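Local coordinates for Cas13d (uncultured Ruminococcus sp, PDB 6IV9), which binds a CRISPR RNA and uses its two HEPN domains for maturation of that RNA and for cleavage of target RNA, at residues L149-L155 with L758-I762; K331-E335 with F480-L485; Y192-M197 with I636-N640; V221-D226 with I238-L242; D846-S850 with L907-F913. The protein carries 2 engineered substitutions. All coordinates share one frame. Numbering follows the deposited sequence.

Contact 1. Residues L149-L155 with L758-I762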
# COMPACT_ATOMS: atom_id res chain seq x y z
N LEU A 149 -2.14 20.01 16.52
CA LEU A 149 -2.15 21.10 15.51
C LEU A 149 -3.08 22.24 15.93
O LEU A 149 -2.92 23.32 15.43
CB LEU A 149 -2.65 20.52 14.19
CG LEU A 149 -1.63 20.24 13.09
CD1 LEU A 149 -0.20 20.22 13.57
CD2 LEU A 149 -1.99 19.00 12.32
N GLY A 150 -4.04 21.97 16.80
CA GLY A 150 -5.02 22.99 17.19
C GLY A 150 -6.10 23.17 16.14
O GLY A 150 -6.73 24.19 16.15
N LEU A 151 -6.31 22.17 15.29
CA LEU A 151 -7.33 22.28 14.22
C LEU A 151 -8.60 21.49 14.54
O LEU A 151 -9.44 21.39 13.69
CB LEU A 151 -6.70 21.79 12.92
CG LEU A 151 -5.55 22.64 12.44
CD1 LEU A 151 -4.86 21.98 11.27
CD2 LEU A 151 -6.03 24.03 12.08
N LYS A 152 -8.74 21.01 15.76
CA LYS A 152 -9.91 20.17 16.12
C LYS A 152 -11.21 20.92 15.84
O LYS A 152 -12.08 20.34 15.27
CB LYS A 152 -9.83 19.83 17.60
CG LYS A 152 -11.00 19.07 18.19
CD LYS A 152 -10.72 18.68 19.62
CE LYS A 152 -11.83 17.91 20.30
NZ LYS A 152 -13.05 18.72 20.48
N SER A 153 -11.32 22.18 16.26
CA SER A 153 -12.58 22.92 16.04
C SER A 153 -12.87 23.14 14.55
O SER A 153 -13.99 22.95 14.14
CB SER A 153 -12.58 24.19 16.80
OG SER A 153 -12.61 23.92 18.18
N GLU A 154 -11.87 23.54 13.79
CA GLU A 154 -12.07 23.76 12.34
C GLU A 154 -12.46 22.43 11.69
O GLU A 154 -13.33 22.43 10.86
CB GLU A 154 -10.76 24.24 11.72
CG GLU A 154 -10.64 25.73 11.63
CD GLU A 154 -11.94 26.50 11.45
OE1 GLU A 154 -12.48 26.48 10.34
OE2 GLU A 154 -12.40 27.10 12.43
N LEU A 155 -11.80 21.34 12.06
CA LEU A 155 -12.12 20.03 11.47
C LEU A 155 -13.55 19.60 11.82
O LEU A 155 -14.23 19.16 10.94
CB LEU A 155 -11.09 19.01 11.95
CG LEU A 155 -9.75 19.14 11.24
CD1 LEU A 155 -8.66 18.37 11.95
CD2 LEU A 155 -9.87 18.68 9.80
N LEU A 758 -6.54 24.73 6.37
CA LEU A 758 -7.27 24.78 7.66
C LEU A 758 -6.78 25.95 8.51
O LEU A 758 -7.58 26.69 9.00
CB LEU A 758 -7.09 23.46 8.39
CG LEU A 758 -7.79 22.27 7.74
CD1 LEU A 758 -7.12 20.97 8.11
CD2 LEU A 758 -9.26 22.26 8.10
N TYR A 759 -5.48 26.14 8.62
CA TYR A 759 -4.92 27.24 9.44
C TYR A 759 -5.34 28.60 8.88
O TYR A 759 -5.54 29.52 9.63
CB TYR A 759 -3.41 27.14 9.52
CG TYR A 759 -2.88 26.23 10.59
CD1 TYR A 759 -3.08 26.51 11.93
CD2 TYR A 759 -2.14 25.13 10.26
CE1 TYR A 759 -2.57 25.70 12.91
CE2 TYR A 759 -1.63 24.30 11.24
CZ TYR A 759 -1.84 24.59 12.57
OH TYR A 759 -1.32 23.77 13.51
N LYS A 760 -5.51 28.67 7.57
CA LYS A 760 -5.85 29.94 6.89
C LYS A 760 -7.19 30.46 7.41
O LYS A 760 -7.38 31.64 7.40
CB LYS A 760 -5.85 29.80 5.37
CG LYS A 760 -5.90 31.12 4.64
CD LYS A 760 -5.38 31.09 3.24
CE LYS A 760 -5.58 32.42 2.54
NZ LYS A 760 -5.30 32.31 1.09
N GLU A 761 -8.09 29.55 7.77
CA GLU A 761 -9.43 29.94 8.28
C GLU A 761 -9.33 30.51 9.70
O GLU A 761 -10.28 31.15 10.10
CB GLU A 761 -10.38 28.75 8.25
CG GLU A 761 -10.76 28.34 6.85
CD GLU A 761 -11.35 29.44 6.01
OE1 GLU A 761 -12.20 30.18 6.52
OE2 GLU A 761 -10.96 29.57 4.84
N ILE A 762 -8.27 30.23 10.44
CA ILE A 762 -8.23 30.69 11.85
C ILE A 762 -7.05 31.61 12.16
O ILE A 762 -7.07 32.21 13.22
CB ILE A 762 -8.30 29.47 12.78
CG1 ILE A 762 -7.10 28.55 12.58
CG2 ILE A 762 -9.59 28.73 12.57
CD1 ILE A 762 -6.93 27.56 13.68
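Leu-151, at the N-cap position of helix 152-160, points toward the last turn of helix 713-760 and packs on it. Its m,t rotamer sends CD2 over one face of the Tyr-759 ring, 4.0 Å from the centroid and 15° off the normal, a CH-pi contact. From there Leu-151 CD2 also meets Leu-758 CB at 3.9 Å and Ile-762 CD1 at 4.0 Å, the latter brought in by a p,t rotamer. Tyr-759 starts sideways, but its m chi1 swings the hydroxyl across, and its OH donates a 2.5 Å hydrogen bond to Leu-149 O. Leu-149 itself is off-rotamer (chi1 -104°, chi2 16°), its CG 3.6 Å from Tyr-759 OH. Gly-150 has positive phi, which favours glycine. Glu-154, also between rotamer wells (chi1 -94°), brings OE2 to 3.3 Å from Ile-762 CG2; its charge is met by Lys-157 of its own helix. One turn along from Leu-151, Leu-155 CD2 touches Leu-758 CD1 at 4.0 Å. Leu-155 also packs on Ile-170, Ile-173 and Tyr-174 of helix 168-197, while Tyr-759 rests on Leu-778 and Leu-782 of helix 777-788, so this packing of one helix N-terminus on another's C-terminus sits between these two helices.

Contact 2. Residues K331-E335 with F480-L485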
# COMPACT_ATOMS: atom_id res chain seq x y z
N LYS A 331 -17.98 -18.06 -12.50
CA LYS A 331 -18.52 -19.01 -13.51
C LYS A 331 -17.96 -20.41 -13.28
O LYS A 331 -16.77 -20.57 -13.34
CB LYS A 331 -18.18 -18.50 -14.91
CG LYS A 331 -19.18 -18.87 -15.99
CD LYS A 331 -18.59 -18.82 -17.37
CE LYS A 331 -19.25 -19.78 -18.34
NZ LYS A 331 -18.30 -20.27 -19.36
N ASP A 332 -18.84 -21.37 -13.02
CA ASP A 332 -18.39 -22.77 -12.84
C ASP A 332 -17.30 -22.85 -11.76
O ASP A 332 -16.31 -23.50 -11.98
CB ASP A 332 -17.99 -23.38 -14.18
CG ASP A 332 -19.16 -23.49 -15.14
OD1 ASP A 332 -20.23 -23.91 -14.71
OD2 ASP A 332 -19.00 -23.11 -16.29
N PHE A 333 -17.55 -22.22 -10.62
CA PHE A 333 -16.55 -22.22 -9.53
C PHE A 333 -16.27 -23.64 -9.03
O PHE A 333 -15.14 -23.97 -8.77
CB PHE A 333 -17.05 -21.36 -8.37
CG PHE A 333 -16.14 -21.37 -7.18
CD1 PHE A 333 -16.29 -22.33 -6.20
CD2 PHE A 333 -15.15 -20.42 -7.03
CE1 PHE A 333 -15.46 -22.34 -5.09
CE2 PHE A 333 -14.33 -20.43 -5.92
CZ PHE A 333 -14.49 -21.39 -4.96
N ILE A 334 -17.31 -24.46 -8.89
CA ILE A 334 -17.08 -25.83 -8.35
C ILE A 334 -16.21 -26.63 -9.31
O ILE A 334 -15.26 -27.23 -8.87
CB ILE A 334 -18.42 -26.52 -8.05
CG1 ILE A 334 -19.25 -25.70 -7.07
CG2 ILE A 334 -18.17 -27.92 -7.54
CD1 ILE A 334 -20.59 -26.30 -6.75
N GLU A 335 -16.53 -26.62 -10.59
CA GLU A 335 -15.72 -27.36 -11.59
C GLU A 335 -14.31 -26.78 -11.62
O GLU A 335 -13.37 -27.52 -11.70
CB GLU A 335 -16.39 -27.29 -12.95
CG GLU A 335 -15.64 -28.02 -14.04
CD GLU A 335 -15.67 -29.53 -13.94
OE1 GLU A 335 -16.42 -30.05 -13.11
OE2 GLU A 335 -14.94 -30.17 -14.70
N PHE A 480 -21.88 -31.91 -8.95
CA PHE A 480 -22.41 -30.95 -7.96
C PHE A 480 -23.02 -29.81 -8.75
O PHE A 480 -22.48 -29.42 -9.76
CB PHE A 480 -21.35 -30.56 -6.93
CG PHE A 480 -21.14 -31.57 -5.83
CD1 PHE A 480 -22.03 -31.67 -4.79
CD2 PHE A 480 -20.06 -32.43 -5.85
CE1 PHE A 480 -21.86 -32.61 -3.79
CE2 PHE A 480 -19.88 -33.37 -4.85
CZ PHE A 480 -20.78 -33.45 -3.82
N ASP A 481 -24.19 -29.36 -8.33
CA ASP A 481 -24.88 -28.25 -9.02
C ASP A 481 -24.16 -26.95 -8.65
O ASP A 481 -24.02 -26.69 -7.48
CB ASP A 481 -26.33 -28.18 -8.55
CG ASP A 481 -27.25 -27.41 -9.48
OD1 ASP A 481 -26.75 -26.78 -10.41
OD2 ASP A 481 -28.45 -27.46 -9.25
N GLU A 482 -23.84 -26.16 -9.67
CA GLU A 482 -23.18 -24.84 -9.52
C GLU A 482 -24.11 -23.88 -8.77
O GLU A 482 -23.62 -23.00 -8.09
CB GLU A 482 -22.81 -24.28 -10.89
CG GLU A 482 -21.98 -23.02 -10.84
CD GLU A 482 -20.71 -23.09 -10.02
OE1 GLU A 482 -20.13 -24.18 -9.90
OE2 GLU A 482 -20.31 -22.04 -9.50
N LYS A 483 -25.42 -24.14 -8.82
CA LYS A 483 -26.46 -23.28 -8.21
C LYS A 483 -26.42 -23.35 -6.69
O LYS A 483 -27.01 -22.49 -6.05
CB LYS A 483 -27.84 -23.59 -8.80
CG LYS A 483 -27.89 -23.52 -10.31
CD LYS A 483 -29.11 -22.85 -10.84
CE LYS A 483 -29.19 -22.89 -12.35
NZ LYS A 483 -30.59 -22.86 -12.83
N ILE A 484 -25.63 -24.26 -6.14
CA ILE A 484 -25.48 -24.43 -4.67
C ILE A 484 -24.91 -23.14 -4.08
O ILE A 484 -25.21 -22.83 -2.94
CB ILE A 484 -24.52 -25.61 -4.40
CG1 ILE A 484 -25.22 -26.95 -4.54
CG2 ILE A 484 -23.85 -25.47 -3.06
CD1 ILE A 484 -24.26 -28.11 -4.50
N LEU A 485 -24.11 -22.43 -4.87
CA LEU A 485 -23.39 -21.22 -4.43
C LEU A 485 -24.16 -19.95 -4.76
O LEU A 485 -23.66 -18.90 -4.44
CB LEU A 485 -22.02 -21.19 -5.11
CG LEU A 485 -21.04 -22.25 -4.61
CD1 LEU A 485 -19.81 -22.26 -5.47
CD2 LEU A 485 -20.70 -22.03 -3.16
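The carboxylate of Glu-482, from a 3-10 turn, accepts from the first backbone NH groups of helix 333-336, in the manner of an N-terminal helix cap supplied from elsewhere in the chain. The loop at 480-485, whose residues 482-485 form the turn, sits over this weakly bonded helix. Lys-331 leaves the preceding helix, and Asp-332 takes a left-handed backbone conformation (phi 54°, psi 49°) just before the new helix. The largest bump is Ile-334. Its m,t side chain points toward the loop and fills a hollow walled by Phe-480, Asp-481 O, the Glu-482 side chain and Leu-485: Ile-334 CG2 lies 4.2 Å from Phe-480 CB, and Ile-334 CD1 3.5 Å from Asp-481 O. Leu-485 answers with a bump of its own. Its CD1 fits the notch between Phe-333 and Ile-334, 3.6 Å from Phe-333 CD1 and 3.8 Å from Ile-334 CG1. Helix 353-366 lies against both segments, with Ile-357 touching Ile-334 and Phe-480, while Phe-333 meets Tyr-361 edge-to-face and packs on a sugar of the bound RNA. Glu-482 starts out sideways and bends back through chi2 near 54° to reach the helix start; Lys-489 makes a second, ionic partner for OE2. Both carboxylate oxygens take part: Phe-333 N donates to Glu-482 OE2 at 3.0 Å, and Ile-334 N to Glu-482 OE1 at 3.0 Å with the straighter angle, 161°.

Contact 3. Residues Y192-M197 with I636-N640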
# COMPACT_ATOMS: atom_id res chain seq x y z
N TYR A 192 2.40 9.43 -12.04
CA TYR A 192 3.80 9.37 -12.50
C TYR A 192 3.98 8.17 -13.43
O TYR A 192 4.58 8.31 -14.46
CB TYR A 192 4.76 9.27 -11.32
CG TYR A 192 6.15 8.84 -11.71
CD1 TYR A 192 7.00 9.70 -12.36
CD2 TYR A 192 6.58 7.56 -11.46
CE1 TYR A 192 8.28 9.31 -12.73
CE2 TYR A 192 7.85 7.15 -11.82
CZ TYR A 192 8.70 8.02 -12.46
OH TYR A 192 9.94 7.59 -12.79
N ALA A 193 3.43 7.03 -13.07
CA ALA A 193 3.59 5.82 -13.89
C ALA A 193 2.97 6.05 -15.28
O ALA A 193 3.58 5.68 -16.26
CB ALA A 193 2.94 4.66 -13.21
N LEU A 194 1.79 6.64 -15.33
CA LEU A 194 1.13 6.89 -16.63
C LEU A 194 1.97 7.85 -17.48
O LEU A 194 2.13 7.57 -18.64
CB LEU A 194 -0.28 7.40 -16.37
CG LEU A 194 -1.21 6.33 -15.83
CD1 LEU A 194 -2.49 6.92 -15.30
CD2 LEU A 194 -1.49 5.29 -16.89
N ASN A 195 2.49 8.91 -16.89
CA ASN A 195 3.37 9.85 -17.63
C ASN A 195 4.65 9.14 -18.06
O ASN A 195 5.10 9.36 -19.17
CB ASN A 195 3.70 11.09 -16.81
CG ASN A 195 2.59 12.11 -16.91
OD1 ASN A 195 2.47 12.78 -17.91
ND2 ASN A 195 1.74 12.17 -15.91
N ASN A 196 5.21 8.33 -17.18
CA ASN A 196 6.48 7.61 -17.43
C ASN A 196 6.32 6.64 -18.60
O ASN A 196 7.22 6.51 -19.40
CB ASN A 196 6.93 6.83 -16.21
CG ASN A 196 8.27 6.19 -16.44
OD1 ASN A 196 9.19 6.85 -16.85
ND2 ASN A 196 8.37 4.91 -16.20
N MET A 197 5.13 6.07 -18.71
CA MET A 197 4.73 5.03 -19.68
C MET A 197 4.88 5.58 -21.10
O MET A 197 5.10 4.80 -22.01
CB MET A 197 3.25 4.71 -19.44
CG MET A 197 2.78 3.42 -19.97
SD MET A 197 2.03 2.42 -18.68
CE MET A 197 3.51 1.83 -17.88
N ILE A 636 9.45 -1.24 -15.13
CA ILE A 636 9.05 -0.50 -16.35
C ILE A 636 8.07 0.61 -15.99
O ILE A 636 8.16 1.66 -16.55
CB ILE A 636 8.47 -1.45 -17.40
CG1 ILE A 636 9.50 -2.49 -17.83
CG2 ILE A 636 7.94 -0.67 -18.57
CD1 ILE A 636 10.78 -1.88 -18.32
N LYS A 637 7.16 0.34 -15.07
CA LYS A 637 6.13 1.31 -14.65
C LYS A 637 6.77 2.56 -14.02
O LYS A 637 6.37 3.65 -14.37
CB LYS A 637 5.34 0.57 -13.56
CG LYS A 637 4.07 1.20 -13.06
CD LYS A 637 3.23 0.20 -12.31
CE LYS A 637 3.55 0.09 -10.84
NZ LYS A 637 2.44 -0.48 -10.06
N TYR A 638 7.74 2.36 -13.14
CA TYR A 638 8.32 3.50 -12.39
C TYR A 638 9.69 3.93 -12.91
O TYR A 638 10.17 4.96 -12.50
CB TYR A 638 8.41 3.14 -10.90
CG TYR A 638 7.08 3.10 -10.21
CD1 TYR A 638 6.18 4.14 -10.34
CD2 TYR A 638 6.69 2.02 -9.45
CE1 TYR A 638 4.94 4.11 -9.73
CE2 TYR A 638 5.47 1.98 -8.83
CZ TYR A 638 4.59 3.03 -8.96
OH TYR A 638 3.39 2.98 -8.36
N ALA A 639 10.30 3.14 -13.76
CA ALA A 639 11.66 3.49 -14.21
C ALA A 639 11.80 3.37 -15.73
O ALA A 639 10.83 3.53 -16.42
CB ALA A 639 12.69 2.71 -13.46
N ASN A 640 13.02 3.17 -16.20
CA ASN A 640 13.35 3.08 -17.63
C ASN A 640 14.25 1.86 -17.81
O ASN A 640 15.24 1.79 -17.12
CB ASN A 640 14.00 4.39 -18.07
CG ASN A 640 14.42 4.38 -19.52
OD1 ASN A 640 15.48 3.89 -19.86
ND2 ASN A 640 13.58 4.90 -20.36
O HOH W 1 10.75 5.57 -18.93
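Tyr-192, near the C-terminal end of helix 168-197, extends its t side chain so that OH donates to Tyr-638 O at 2.7 Å, while its CD2 approaches the edge of the Tyr-638 ring, 3.6 Å from Tyr-638 CD1. Small Ala-193 lets the backbones close in: its CA is 5.2 Å from that of Lys-637 and makes a CA-H...O contact with Lys-637 O (3.6 Å), and its CB lies 4.1 Å from Tyr-638 CE1. One turn on, Asn-196 ND2 donates to Lys-637 O (3.0 Å) and Ala-639 O (2.8 Å), taking up carbonyls left open at the C-terminal end of another helix, 630-638; Asn-196 OD1 accepts from water 1 (2.9 Å), which in turn accepts from Asn-640 ND2 (3.2 Å). Met-197 brings CE to 4.2 Å from Lys-637 CA. Lys-637 NZ is held by Glu-513 and the Phe-508 carbonyl, and Glu-513 takes the Tyr-638 hydroxyl. The joint is buried, with helix 830-833 against Tyr-192 and Asn-196, helix 713-760 against Tyr-638, and helix 641-647 against Ile-636 and Ala-639.

Contact 4. Residues V221-D226 with I238-L242; sequences VFTHPD and IKKSL
Three residues, Phe-222, Leu-242 and Ile-238, bury most surface here. Helical residues 221-223 end a short helix, the chain leaves helical geometry at His-224, and 238-242 is helical throughout. The nearest CA pairs are Phe-222 with Ile-238 (6.4 Å) and Thr-223 with Leu-242 (6.9 Å), so the register advances in the same sense on both segments. Phe-222 (chi1 t, chi2 57°) lays its ring against both: Leu-242 (t,p) puts CD1 over one face, 3.9 Å from the centroid, and Ile-238 (m,t) brings CG2 in obliquely from the same side, 4.1 Å from Phe-222 CD1 and 3.4 Å from Phe-222 O. Ser-241 OG sits at the ring edge, 3.5 Å from Phe-222 CE1. Pro-225 CB packs on Ile-238 CG2 at 3.8 Å. At the exposed edge, Lys-239 NZ forms a salt bridge with Asp-226 OD2, 2.7 Å. Tyr-278 stacks on Phe-222. This helix-loop-helix pairing has a short helix and its exit loop covering the following long helix in a predominantly helical part of the chain.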
# COMPACT_ATOMS: atom_id res chain seq x y z
N VAL A 221 -17.41 14.44 -25.13
CA VAL A 221 -16.83 15.80 -24.98
C VAL A 221 -15.30 15.72 -25.10
O VAL A 221 -14.72 16.59 -25.71
CB VAL A 221 -17.24 16.46 -23.65
CG1 VAL A 221 -16.47 17.73 -23.41
CG2 VAL A 221 -18.73 16.71 -23.61
N PHE A 222 -14.70 14.69 -24.51
CA PHE A 222 -13.23 14.53 -24.54
C PHE A 222 -12.72 14.37 -25.97
O PHE A 222 -11.73 14.96 -26.28
CB PHE A 222 -12.86 13.26 -23.77
CG PHE A 222 -11.41 12.89 -23.76
CD1 PHE A 222 -10.46 13.76 -23.29
CD2 PHE A 222 -11.00 11.64 -24.19
CE1 PHE A 222 -9.13 13.40 -23.24
CE2 PHE A 222 -9.67 11.28 -24.15
CZ PHE A 222 -8.73 12.16 -23.68
N THR A 223 -13.40 13.56 -26.78
CA THR A 223 -12.95 13.27 -28.16
C THR A 223 -13.42 14.34 -29.15
O THR A 223 -12.82 14.42 -30.21
CB THR A 223 -13.27 11.83 -28.54
OG1 THR A 223 -14.68 11.66 -28.40
CG2 THR A 223 -12.56 10.83 -27.66
N HIS A 224 -14.42 15.14 -28.80
CA HIS A 224 -14.92 16.22 -29.69
C HIS A 224 -15.03 17.50 -28.88
O HIS A 224 -16.14 17.98 -28.72
CB HIS A 224 -16.29 15.85 -30.26
CG HIS A 224 -16.32 14.53 -30.93
ND1 HIS A 224 -15.75 14.31 -32.14
CD2 HIS A 224 -16.86 13.36 -30.55
CE1 HIS A 224 -15.93 13.07 -32.49
NE2 HIS A 224 -16.61 12.47 -31.53
N PRO A 225 -13.93 18.08 -28.40
CA PRO A 225 -13.98 19.28 -27.59
C PRO A 225 -14.58 20.48 -28.34
O PRO A 225 -15.24 21.27 -27.73
CB PRO A 225 -12.53 19.55 -27.17
CG PRO A 225 -11.69 18.70 -28.05
CD PRO A 225 -12.58 17.61 -28.60
N ASP A 226 -14.28 20.58 -29.63
CA ASP A 226 -14.74 21.74 -30.45
C ASP A 226 -16.27 21.79 -30.52
O ASP A 226 -16.79 22.88 -30.46
CB ASP A 226 -14.05 21.75 -31.82
CG ASP A 226 -12.59 22.15 -31.77
OD1 ASP A 226 -11.87 21.84 -32.72
OD2 ASP A 226 -12.19 22.79 -30.81
N ILE A 238 -8.22 20.35 -23.46
CA ILE A 238 -8.71 18.98 -23.73
C ILE A 238 -7.93 18.39 -24.91
O ILE A 238 -7.54 17.25 -24.82
CB ILE A 238 -10.22 18.99 -23.97
CG1 ILE A 238 -10.98 19.38 -22.70
CG2 ILE A 238 -10.67 17.65 -24.51
CD1 ILE A 238 -12.44 19.60 -22.90
N LYS A 239 -7.67 19.18 -25.95
CA LYS A 239 -6.93 18.67 -27.13
C LYS A 239 -5.52 18.27 -26.74
O LYS A 239 -5.04 17.30 -27.27
CB LYS A 239 -6.91 19.73 -28.23
CG LYS A 239 -8.27 20.03 -28.83
CD LYS A 239 -8.29 19.87 -30.33
CE LYS A 239 -9.33 20.74 -30.99
NZ LYS A 239 -9.70 21.86 -30.11
N LYS A 240 -4.89 19.01 -25.85
CA LYS A 240 -3.53 18.65 -25.41
C LYS A 240 -3.58 17.27 -24.74
O LYS A 240 -2.70 16.48 -25.00
CB LYS A 240 -3.01 19.67 -24.40
CG LYS A 240 -2.68 21.05 -24.96
CD LYS A 240 -1.69 21.75 -24.06
CE LYS A 240 -1.53 23.23 -24.35
NZ LYS A 240 -0.17 23.69 -24.00
N SER A 241 -4.57 17.03 -23.89
CA SER A 241 -4.66 15.74 -23.18
C SER A 241 -5.08 14.64 -24.16
O SER A 241 -4.59 13.55 -24.03
CB SER A 241 -5.57 15.82 -21.99
OG SER A 241 -6.91 16.00 -22.37
N LEU A 242 -5.96 14.94 -25.10
CA LEU A 242 -6.39 13.94 -26.10
C LEU A 242 -5.16 13.45 -26.87
O LEU A 242 -5.02 12.27 -27.09
CB LEU A 242 -7.37 14.63 -27.05
CG LEU A 242 -8.08 13.73 -28.05
CD1 LEU A 242 -8.67 12.52 -27.38
CD2 LEU A 242 -9.16 14.49 -28.78

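Contact 5. Residues D846-S850 with L907-F913; sequences DSYFS and LSIEQLF. With nucleotides of chain B.
The start of helix 848-861, capped by Ser-847, packs on the short turn 910-913 that borders the bound crRNA near the end of the chain. Ser-847 is the N-cap: its OG (chi1 p) accepts from Ser-850 N at 2.9 Å and donates to Glu-910 OE2 in a very short 2.5 Å bond. Residues 848-850 are helical; 907-908 and 910-913 are weakly bonded helical turns broken at extended Ile-909 (phi -112°, psi 119°). The closest CA pair is Phe-849 with Glu-910, 6.4 Å. Phe-849, which has the most surface covered by the contact, points across with chi1 t and chi2 -87°. Glu-910 CA lies over one ring face, 3.9 Å from the centroid, and Leu-907 O sits at the edge, 3.7 Å from Phe-849 CE2. The Phe-913 ring (chi1 t) meets it obliquely, centroids 5.1 Å apart, planes at 58°. Glu-910 OE1 is hydrogen-bonded to Tyr-885 OH. On the turn's RNA side, Gln-911 O comes within 3.4 Å of C5 of nucleotide C1 of chain B, and Leu-912 CD2 within 4.0 Å of its O4'. Arg-744 of helix 713-760 makes a cation-pi contact with Phe-913. The arrangement is a serine N-cap whose hydroxyl also hydrogen-bonds a glutamate of a neighbouring helical turn.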
# COMPACT_ATOMS: atom_id res chain seq x y z
N ASP A 846 24.85 3.56 1.79
CA ASP A 846 24.55 2.82 3.04
C ASP A 846 23.08 2.83 3.46
O ASP A 846 22.79 2.14 4.41
CB ASP A 846 25.47 3.24 4.18
CG ASP A 846 25.55 4.74 4.31
OD1 ASP A 846 24.70 5.41 3.77
OD2 ASP A 846 26.51 5.20 4.93
N SER A 847 22.23 3.61 2.81
CA SER A 847 20.79 3.57 3.13
C SER A 847 19.95 4.12 1.98
O SER A 847 20.42 4.94 1.24
CB SER A 847 20.50 4.30 4.39
OG SER A 847 20.57 5.69 4.19
N TYR A 848 18.69 3.71 1.93
CA TYR A 848 17.76 4.25 0.91
C TYR A 848 17.58 5.74 1.18
O TYR A 848 17.50 6.52 0.27
CB TYR A 848 16.47 3.44 0.89
CG TYR A 848 16.66 2.07 0.29
CD1 TYR A 848 17.08 1.93 -1.01
CD2 TYR A 848 16.44 0.94 1.04
CE1 TYR A 848 17.27 0.68 -1.57
CE2 TYR A 848 16.62 -0.32 0.49
CZ TYR A 848 17.02 -0.45 -0.82
OH TYR A 848 17.19 -1.68 -1.35
N PHE A 849 17.52 6.09 2.45
CA PHE A 849 17.33 7.51 2.83
C PHE A 849 18.50 8.33 2.28
O PHE A 849 18.25 9.34 1.68
CB PHE A 849 17.29 7.63 4.35
CG PHE A 849 17.09 9.02 4.88
CD1 PHE A 849 18.16 9.85 5.11
CD2 PHE A 849 15.83 9.49 5.20
CE1 PHE A 849 17.98 11.12 5.62
CE2 PHE A 849 15.65 10.76 5.70
CZ PHE A 849 16.72 11.58 5.91
N SER A 850 19.73 7.88 2.48
CA SER A 850 20.88 8.66 1.96
C SER A 850 20.91 8.69 0.43
O SER A 850 21.31 9.68 -0.11
CB SER A 850 22.20 8.30 2.57
OG SER A 850 22.42 6.93 2.48
N LEU A 907 11.33 12.88 8.98
CA LEU A 907 11.71 13.07 7.56
C LEU A 907 13.09 13.72 7.41
O LEU A 907 13.58 13.71 6.32
CB LEU A 907 10.64 13.93 6.89
CG LEU A 907 9.26 13.31 6.73
CD1 LEU A 907 8.36 14.16 5.85
CD2 LEU A 907 9.35 11.91 6.18
N SER A 908 13.64 14.28 8.49
CA SER A 908 14.93 15.01 8.43
C SER A 908 16.10 14.23 9.02
O SER A 908 17.21 14.51 8.65
CB SER A 908 14.82 16.34 9.12
OG SER A 908 13.85 17.15 8.53
N ILE A 909 15.84 13.31 9.94
CA ILE A 909 16.92 12.57 10.63
C ILE A 909 16.88 11.11 10.20
O ILE A 909 15.96 10.43 10.55
CB ILE A 909 16.74 12.76 12.14
CG1 ILE A 909 16.70 14.25 12.46
CG2 ILE A 909 17.82 12.03 12.91
CD1 ILE A 909 16.22 14.57 13.82
N GLU A 910 17.96 10.64 9.60
CA GLU A 910 18.00 9.29 8.99
C GLU A 910 17.67 8.22 10.03
O GLU A 910 16.94 7.32 9.70
CB GLU A 910 19.38 9.09 8.37
CG GLU A 910 19.65 7.71 7.83
CD GLU A 910 20.90 7.64 6.98
OE1 GLU A 910 21.64 8.64 6.89
OE2 GLU A 910 21.14 6.60 6.41
N GLN A 911 18.15 8.37 11.26
CA GLN A 911 17.93 7.38 12.34
C GLN A 911 16.45 7.26 12.71
O GLN A 911 16.08 6.24 13.22
CB GLN A 911 18.84 7.63 13.54
CG GLN A 911 20.29 7.82 13.14
CD GLN A 911 20.64 9.29 13.03
OE1 GLN A 911 20.60 9.89 11.98
NE2 GLN A 911 20.99 9.88 14.17
N LEU A 912 15.67 8.32 12.56
CA LEU A 912 14.24 8.30 12.94
C LEU A 912 13.34 7.96 11.76
O LEU A 912 12.17 7.77 11.98
CB LEU A 912 13.88 9.70 13.43
CG LEU A 912 14.62 10.19 14.67
CD1 LEU A 912 14.07 11.51 15.12
CD2 LEU A 912 14.55 9.17 15.77
N PHE A 913 13.88 7.91 10.56
CA PHE A 913 13.03 7.79 9.36
C PHE A 913 12.26 6.47 9.21
O PHE A 913 11.07 6.52 8.99
CB PHE A 913 13.87 8.05 8.13
CG PHE A 913 13.13 7.93 6.83
CD1 PHE A 913 12.32 8.94 6.38
CD2 PHE A 913 13.24 6.79 6.07
CE1 PHE A 913 11.64 8.82 5.19
CE2 PHE A 913 12.57 6.68 4.87
CZ PHE A 913 11.76 7.69 4.44
P C B 1 17.72 12.28 18.78
OP1 C B 1 16.52 13.01 18.28
OP2 C B 1 18.99 12.37 18.01
O5' C B 1 17.40 10.73 18.89
C5' C B 1 17.14 10.02 20.13
C4' C B 1 16.36 8.78 19.75
O4' C B 1 17.00 8.09 18.69
C3' C B 1 15.97 7.73 20.79
O3' C B 1 14.56 7.75 21.04
C2' C B 1 16.34 6.39 20.12
O2' C B 1 15.31 5.45 19.98
C1' C B 1 16.50 6.79 18.66
N1 C B 1 17.38 5.98 17.82
C2 C B 1 18.70 5.73 18.22
O2 C B 1 19.08 6.14 19.33
N3 C B 1 19.51 5.03 17.40
C4 C B 1 19.06 4.60 16.22
N4 C B 1 19.89 3.90 15.45
C5 C B 1 17.73 4.85 15.79
C6 C B 1 16.94 5.55 16.61

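From the N terminus, the chain opens contact 1 at 149-155 and, on the next helix, contact 3 at 192-197. Contact 4 then closes a small loop within 221-242, and contact 2 a larger one between 331-335 and 480-485; these two follow in series, both nested inside the loop that contact 3 closes at 636-640. Contact 1 closes last of the four, at 758-762, and encloses the other three. Contact 5 follows outside it, between 846-850 and 907-913. No loops cross. The long closures tie the early helices 152-160 and 168-197 to helices 713-760 and 630-638, whereas contacts 2 and 5 lie on opposite sides of the chain's centre, about 53 Å apart between centres.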